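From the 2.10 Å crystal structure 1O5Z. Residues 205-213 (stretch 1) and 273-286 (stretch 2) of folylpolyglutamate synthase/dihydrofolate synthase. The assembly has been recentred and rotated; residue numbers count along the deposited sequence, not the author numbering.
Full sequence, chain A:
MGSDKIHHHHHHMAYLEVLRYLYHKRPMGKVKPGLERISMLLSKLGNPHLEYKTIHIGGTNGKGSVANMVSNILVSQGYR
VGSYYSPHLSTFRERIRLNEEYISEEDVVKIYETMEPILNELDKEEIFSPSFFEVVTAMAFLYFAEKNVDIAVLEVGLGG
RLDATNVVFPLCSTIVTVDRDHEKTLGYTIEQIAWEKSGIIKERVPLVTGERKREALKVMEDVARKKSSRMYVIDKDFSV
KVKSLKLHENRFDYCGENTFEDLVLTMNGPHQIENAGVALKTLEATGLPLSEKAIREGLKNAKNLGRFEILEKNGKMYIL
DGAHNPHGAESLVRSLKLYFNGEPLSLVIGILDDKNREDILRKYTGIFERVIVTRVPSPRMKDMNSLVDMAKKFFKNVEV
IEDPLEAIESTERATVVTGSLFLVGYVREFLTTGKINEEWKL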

ATOM      1  N   VAL A 205      22.867   7.228   6.014  1.00 46.72           N
ATOM      2  CA  VAL A 205      21.458   7.299   6.337  1.00 46.08           C
ATOM      3  C   VAL A 205      21.137   5.999   7.001  1.00 45.91           C
ATOM      4  O   VAL A 205      21.437   4.950   6.475  1.00 45.03           O
ATOM      5  CB  VAL A 205      20.576   7.436   5.062  1.00 46.34           C
ATOM      6  CG1 VAL A 205      19.097   7.257   5.365  1.00 45.21           C
ATOM      7  CG2 VAL A 205      20.818   8.775   4.391  1.00 47.23           C
ATOM      8  N   PRO A 206      20.508   6.040   8.155  1.00 46.75           N
ATOM      9  CA  PRO A 206      20.162   4.780   8.822  1.00 46.81           C
ATOM     10  C   PRO A 206      19.233   3.908   7.989  1.00 46.32           C
ATOM     11  O   PRO A 206      18.556   4.388   7.059  1.00 46.19           O
ATOM     12  CB  PRO A 206      19.464   5.229  10.103  1.00 47.11           C
ATOM     13  CG  PRO A 206      19.015   6.649   9.810  1.00 47.21           C
ATOM     14  CD  PRO A 206      20.103   7.220   8.949  1.00 46.78           C
ATOM     15  N   LEU A 207      19.241   2.619   8.319  1.00 45.62           N
ATOM     16  CA  LEU A 207      18.337   1.638   7.724  1.00 44.64           C
ATOM     17  C   LEU A 207      17.562   0.961   8.856  1.00 44.02           C
ATOM     18  O   LEU A 207      18.166   0.520   9.870  1.00 42.82           O
ATOM     19  CB  LEU A 207      19.129   0.557   6.979  1.00 44.83           C
ATOM     20  CG  LEU A 207      18.387  -0.774   6.733  1.00 44.83           C
ATOM     21  CD1 LEU A 207      17.198  -0.547   5.747  1.00 44.82           C
ATOM     22  CD2 LEU A 207      19.353  -1.828   6.219  1.00 44.85           C
ATOM     23  N   VAL A 208      16.252   0.842   8.655  1.00 42.54           N
ATOM     24  CA  VAL A 208      15.399   0.050   9.538  1.00 42.17           C
ATOM     25  C   VAL A 208      14.762  -1.111   8.791  1.00 41.93           C
ATOM     26  O   VAL A 208      14.229  -0.933   7.705  1.00 42.79           O
ATOM     27  CB  VAL A 208      14.317   0.916  10.128  1.00 41.90           C
ATOM     28  CG1 VAL A 208      13.405   0.099  11.031  1.00 42.34           C
ATOM     29  CG2 VAL A 208      14.944   2.042  10.859  1.00 43.32           C
ATOM     30  N   THR A 209      14.816  -2.305   9.379  1.00 42.39           N
ATOM     31  CA  THR A 209      14.165  -3.479   8.794  1.00 41.99           C
ATOM     32  C   THR A 209      13.374  -4.383   9.753  1.00 42.50           C
ATOM     33  O   THR A 209      13.757  -4.629  10.922  1.00 41.90           O
ATOM     34  CB  THR A 209      15.167  -4.301   7.908  1.00 42.00           C
ATOM     35  OG1 THR A 209      14.476  -5.371   7.221  1.00 39.75           O
ATOM     36  CG2 THR A 209      16.256  -4.945   8.743  1.00 41.55           C
ATOM     37  N   GLY A 210      12.249  -4.868   9.218  1.00 43.18           N
ATOM     38  CA  GLY A 210      11.410  -5.863   9.885  1.00 44.09           C
ATOM     39  C   GLY A 210      11.733  -7.263   9.430  1.00 44.93           C
ATOM     40  O   GLY A 210      10.982  -8.193   9.702  1.00 45.62           O
ATOM     41  N   GLU A 211      12.878  -7.426   8.765  1.00 45.50           N
ATOM     42  CA  GLU A 211      13.238  -8.695   8.148  1.00 45.12           C
ATOM     43  C   GLU A 211      14.011  -9.524   9.157  1.00 45.71           C
ATOM     44  O   GLU A 211      14.761  -8.979   9.989  1.00 45.83           O
ATOM     45  CB  GLU A 211      14.036  -8.481   6.850  1.00 44.89           C
ATOM     46  CG  GLU A 211      14.366  -9.765   6.049  1.00 44.60           C
ATOM     47  CD  GLU A 211      13.164 -10.675   5.815  1.00 42.84           C
ATOM     48  OE1 GLU A 211      12.089 -10.197   5.376  1.00 40.73           O
ATOM     49  OE2 GLU A 211      13.291 -11.888   6.091  1.00 43.84           O
ATOM     50  N   ARG A 212      13.764 -10.834   9.094  1.00 45.83           N
ATOM     51  CA  ARG A 212      14.408 -11.815   9.926  1.00 47.01           C
ATOM     52  C   ARG A 212      15.170 -12.905   9.147  1.00 46.78           C
ATOM     53  O   ARG A 212      15.990 -13.586   9.739  1.00 45.73           O
ATOM     54  CB  ARG A 212      13.368 -12.482  10.814  1.00 47.25           C
ATOM     55  CG  ARG A 212      12.679 -11.583  11.834  1.00 47.61           C
ATOM     56  CD  ARG A 212      11.936 -12.435  12.837  1.00 49.03           C
ATOM     57  NE  ARG A 212      11.311 -11.712  13.943  1.00 49.45           N
ATOM     58  CZ  ARG A 212      10.183 -11.035  13.828  1.00 52.30           C
ATOM     59  NH1 ARG A 212       9.542 -10.947  12.654  1.00 51.73           N
ATOM     60  NH2 ARG A 212       9.692 -10.414  14.888  1.00 53.72           N
ATOM     61  N   LYS A 213      14.931 -13.085   7.846  1.00 46.95           N
ATOM     62  CA  LYS A 213      15.751 -14.074   7.091  1.00 47.23           C
ATOM     63  C   LYS A 213      17.225 -13.687   6.993  1.00 47.47           C
ATOM     64  O   LYS A 213      17.587 -12.633   6.496  1.00 46.84           O
ATOM     65  CB  LYS A 213      15.220 -14.311   5.677  1.00 47.43           C
ATOM     66  CG  LYS A 213      13.956 -15.136   5.660  1.00 46.56           C
ATOM     67  CD  LYS A 213      13.462 -15.319   4.262  1.00 46.23           C
ATOM     68  CE  LYS A 213      12.914 -14.031   3.657  1.00 44.22           C
ATOM     69  NZ  LYS A 213      11.711 -13.582   4.352  1.00 42.58           N
ATOM     70  N   ILE A 273       1.039  -5.129  13.685  1.00 44.39           N
ATOM     71  CA  ILE A 273       1.657  -4.695  14.918  1.00 43.40           C
ATOM     72  C   ILE A 273       3.174  -4.629  14.690  1.00 43.40           C
ATOM     73  O   ILE A 273       3.880  -3.692  15.143  1.00 43.35           O
ATOM     74  CB  ILE A 273       1.200  -5.561  16.095  1.00 43.96           C
ATOM     75  CG1 ILE A 273      -0.190  -5.109  16.522  1.00 44.19           C
ATOM     76  CG2 ILE A 273       2.143  -5.424  17.298  1.00 42.72           C
ATOM     77  CD1 ILE A 273      -0.922  -6.132  17.331  1.00 47.48           C
ATOM     78  N   GLU A 274       3.673  -5.554  13.898  1.00 43.03           N
ATOM     79  CA  GLU A 274       5.075  -5.485  13.525  1.00 43.56           C
ATOM     80  C   GLU A 274       5.368  -4.310  12.606  1.00 42.75           C
ATOM     81  O   GLU A 274       6.411  -3.690  12.700  1.00 43.63           O
ATOM     82  CB  GLU A 274       5.536  -6.811  12.914  1.00 43.66           C
ATOM     83  CG  GLU A 274       5.633  -7.891  13.968  1.00 46.28           C
ATOM     84  CD  GLU A 274       6.622  -8.978  13.639  1.00 50.56           C
ATOM     85  OE1 GLU A 274       7.150  -9.023  12.515  1.00 53.94           O
ATOM     86  OE2 GLU A 274       6.880  -9.810  14.520  1.00 53.29           O
ATOM     87  N   ASN A 275       4.464  -4.001  11.701  1.00 42.59           N
ATOM     88  CA  ASN A 275       4.670  -2.865  10.832  1.00 42.56           C
ATOM     89  C   ASN A 275       4.731  -1.621  11.695  1.00 42.52           C
ATOM     90  O   ASN A 275       5.484  -0.726  11.443  1.00 43.19           O
ATOM     91  CB  ASN A 275       3.519  -2.757   9.833  1.00 41.96           C
ATOM     92  CG  ASN A 275       3.575  -3.834   8.731  1.00 43.18           C
ATOM     93  OD1 ASN A 275       2.595  -4.083   8.035  1.00 46.33           O
ATOM     94  ND2 ASN A 275       4.690  -4.468   8.592  1.00 40.90           N
ATOM     95  N   ALA A 276       3.876  -1.557  12.702  1.00 43.93           N
ATOM     96  CA  ALA A 276       3.894  -0.451  13.681  1.00 44.04           C
ATOM     97  C   ALA A 276       5.255  -0.311  14.409  1.00 43.83           C
ATOM     98  O   ALA A 276       5.792   0.775  14.463  1.00 43.84           O
ATOM     99  CB  ALA A 276       2.750  -0.593  14.691  1.00 44.78           C
ATOM    100  N   GLY A 277       5.838  -1.401  14.889  1.00 43.87           N
ATOM    101  CA  GLY A 277       7.214  -1.346  15.419  1.00 43.95           C
ATOM    102  C   GLY A 277       8.204  -0.799  14.388  1.00 43.18           C
ATOM    103  O   GLY A 277       9.061  -0.003  14.671  1.00 42.36           O
ATOM    104  N   VAL A 278       8.108  -1.281  13.178  1.00 44.02           N
ATOM    105  CA  VAL A 278       8.992  -0.793  12.116  1.00 44.21           C
ATOM    106  C   VAL A 278       8.823   0.705  11.903  1.00 43.78           C
ATOM    107  O   VAL A 278       9.810   1.406  11.731  1.00 44.97           O
ATOM    108  CB  VAL A 278       8.760  -1.538  10.765  1.00 43.94           C
ATOM    109  CG1 VAL A 278       9.644  -0.946   9.670  1.00 44.36           C
ATOM    110  CG2 VAL A 278       9.046  -2.981  10.914  1.00 44.25           C
ATOM    111  N   ALA A 279       7.574   1.174  11.874  1.00 43.42           N
ATOM    112  CA  ALA A 279       7.256   2.598  11.706  1.00 43.13           C
ATOM    113  C   ALA A 279       7.860   3.468  12.835  1.00 43.97           C
ATOM    114  O   ALA A 279       8.370   4.573  12.591  1.00 44.20           O
ATOM    115  CB  ALA A 279       5.757   2.775  11.639  1.00 41.90           C
ATOM    116  N   LEU A 280       7.763   2.983  14.080  1.00 44.49           N
ATOM    117  CA  LEU A 280       8.248   3.720  15.226  1.00 44.44           C
ATOM    118  C   LEU A 280       9.760   3.739  15.217  1.00 44.48           C
ATOM    119  O   LEU A 280      10.363   4.787  15.459  1.00 44.08           O
ATOM    120  CB  LEU A 280       7.710   3.135  16.542  1.00 45.16           C
ATOM    121  CG  LEU A 280       6.166   3.127  16.733  1.00 45.80           C
ATOM    122  CD1 LEU A 280       5.742   2.732  18.172  1.00 45.50           C
ATOM    123  CD2 LEU A 280       5.589   4.445  16.399  1.00 46.73           C
ATOM    124  N   LYS A 281      10.390   2.595  14.932  1.00 44.36           N
ATOM    125  CA  LYS A 281      11.852   2.613  14.716  1.00 44.10           C
ATOM    126  C   LYS A 281      12.232   3.544  13.571  1.00 43.51           C
ATOM    127  O   LYS A 281      13.154   4.310  13.692  1.00 42.87           O
ATOM    128  CB  LYS A 281      12.429   1.222  14.488  1.00 44.31           C
ATOM    129  CG  LYS A 281      14.009   1.078  14.576  1.00 45.15           C
ATOM    130  CD  LYS A 281      14.831   2.236  15.246  1.00 46.69           C
ATOM    131  CE  LYS A 281      14.989   2.110  16.690  1.00 45.35           C
ATOM    132  NZ  LYS A 281      15.459   3.411  17.310  1.00 43.72           N
ATOM    133  N   THR A 282      11.509   3.507  12.465  1.00 43.84           N
ATOM    134  CA  THR A 282      11.839   4.362  11.379  1.00 44.38           C
ATOM    135  C   THR A 282      11.893   5.795  11.884  1.00 44.88           C
ATOM    136  O   THR A 282      12.848   6.511  11.648  1.00 45.54           O
ATOM    137  CB  THR A 282      10.812   4.174  10.303  1.00 45.35           C
ATOM    138  OG1 THR A 282      10.980   2.862   9.701  1.00 44.25           O
ATOM    139  CG2 THR A 282      11.013   5.214   9.153  1.00 46.42           C
ATOM    140  N   LEU A 283      10.891   6.159  12.672  1.00 45.31           N
ATOM    141  CA  LEU A 283      10.728   7.506  13.224  1.00 45.55           C
ATOM    142  C   LEU A 283      11.792   7.842  14.281  1.00 45.14           C
ATOM    143  O   LEU A 283      12.339   8.965  14.288  1.00 44.42           O
ATOM    144  CB  LEU A 283       9.301   7.682  13.790  1.00 45.78           C
ATOM    145  CG  LEU A 283       8.200   7.890  12.714  1.00 46.33           C
ATOM    146  CD1 LEU A 283       6.787   7.894  13.263  1.00 46.59           C
ATOM    147  CD2 LEU A 283       8.427   9.143  11.957  1.00 44.56           C
ATOM    148  N   GLU A 284      12.103   6.894  15.153  1.00 44.46           N
ATOM    149  CA  GLU A 284      13.229   7.087  16.082  1.00 44.29           C
ATOM    150  C   GLU A 284      14.555   7.362  15.357  1.00 44.89           C
ATOM    151  O   GLU A 284      15.267   8.324  15.675  1.00 44.50           O
ATOM    152  CB  GLU A 284      13.388   5.873  16.995  1.00 44.11           C
ATOM    153  CG  GLU A 284      12.220   5.666  17.965  1.00 43.71           C
ATOM    154  CD  GLU A 284      12.411   4.484  18.889  1.00 43.28           C
ATOM    155  OE1 GLU A 284      13.214   3.567  18.595  1.00 39.72           O
ATOM    156  OE2 GLU A 284      11.763   4.478  19.938  1.00 44.16           O
ATOM    157  N   ALA A 285      14.860   6.531  14.356  1.00 45.90           N
ATOM    158  CA  ALA A 285      16.119   6.580  13.592  1.00 46.47           C
ATOM    159  C   ALA A 285      16.330   7.885  12.843  1.00 47.85           C
ATOM    160  O   ALA A 285      17.420   8.213  12.399  1.00 49.02           O
ATOM    161  CB  ALA A 285      16.149   5.427  12.589  1.00 46.50           C
ATOM    162  N   THR A 286      15.252   8.596  12.653  1.00 49.21           N
ATOM    163  CA  THR A 286      15.206   9.773  11.816  1.00 50.41           C
ATOM    164  C   THR A 286      15.666  11.026  12.611  1.00 51.06           C
ATOM    165  O   THR A 286      16.138  12.009  12.020  1.00 51.72           O
ATOM    166  CB  THR A 286      13.742   9.837  11.364  1.00 50.83           C
ATOM    167  OG1 THR A 286      13.613  10.291  10.013  1.00 54.62           O
ATOM    168  CG2 THR A 286      12.931  10.723  12.227  1.00 46.73           C
TER
HETATM  169  O   HOH W   1       8.552  -7.503  10.481  1.00 47.72           O

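A strand packed against a helix usually spends alternate residues on the contact, and the side chains it presents must adopt conformations that suit the helix surface. The short strand 207-209 and the helix that runs through the second stretch illustrate the principle. The two run nearly antiparallel, at 168°, with their axes 8.2 Å apart at closest approach, so that successive contacts along the strand step backward along the helix: Pro206 lies near Ala285, Val208 near Thr282 and Gly210 near Val278. Leu207 and Thr209 point their CA-to-CB bonds away, as the alternation of an extended chain requires.

Val208 is the centre of the contact. Its chi1 of 179° (t) sets CG1 of Val208 4.1 Å from CG1 of Val278 and CG2 of Val208 4.0 Å from CB of Ala285. Both methyls lie near CG of Lys281, at 3.7 Å from CG1 of Val208 and 4.0 Å from CG2 of Val208. A single branched side chain thus touches residues on successive turns. The CA-to-CB bond of Val278, also in the t rotamer, points sideways to the first stretch; its CG1 lies near Val208 and its CG2 3.9 Å from CA of Gly210.

The contacts flanking Val208 each involve a residue with little or no side chain: Ala285 at one, Gly210 at the other. At Ala285 the methyl group points toward the strand, and Pro206 packs against it with CB to CB at 4.1 Å; the proline ring also reaches the helix backbone, its CG lying 3.4 Å from O of Ala285. At Gly210 the lack of a side chain matters directly: an ideal CB there would point toward the helix and fall only 3.0 Å from CG2 of Val278, too tight for two carbon atoms.

Lys281 and Thr282, the polar helix residues beside Val208, have their polar groups bonded within the helix. Lys281 starts toward the strand and offers its CG to Val208, but its end leads away; with chi2 at an off-well 16°, the chain carries NZ to OE1 of Glu284, 2.6 Å distant, in a salt bridge within the helix. Thr282, at chi1 -70° (m), folds its hydroxyl back on its own helix, where OG1 donates to O of Val278 at 2.8 Å. OG1 of Thr282 is also 3.9 Å from CB of Val208, a packing contact.

Beyond the strand, charge takes over from apolar packing. Arg212 leaves its backbone sideways to the helix, but chi1 in m followed by chi2 and chi3 in t extends the side chain until its guanidinium reaches Glu274, whose CA-to-CB bond points toward the first stretch. The result is a two-pronged salt bridge: NH1 of Arg212 donates to OE1 of Glu274 at 3.1 Å and NH2 of Arg212 to OE2 of Glu274 at 2.9 Å. The carboxylate meets the guanidinium at its edge, near its plane, where the N-H bonds point. A water bridges this corner, donating to O of Gly210 at 2.6 Å and to OE1 of Glu274 at 2.9 Å, so that one carboxylate oxygen serves both the arginine and the bridge to the loop backbone.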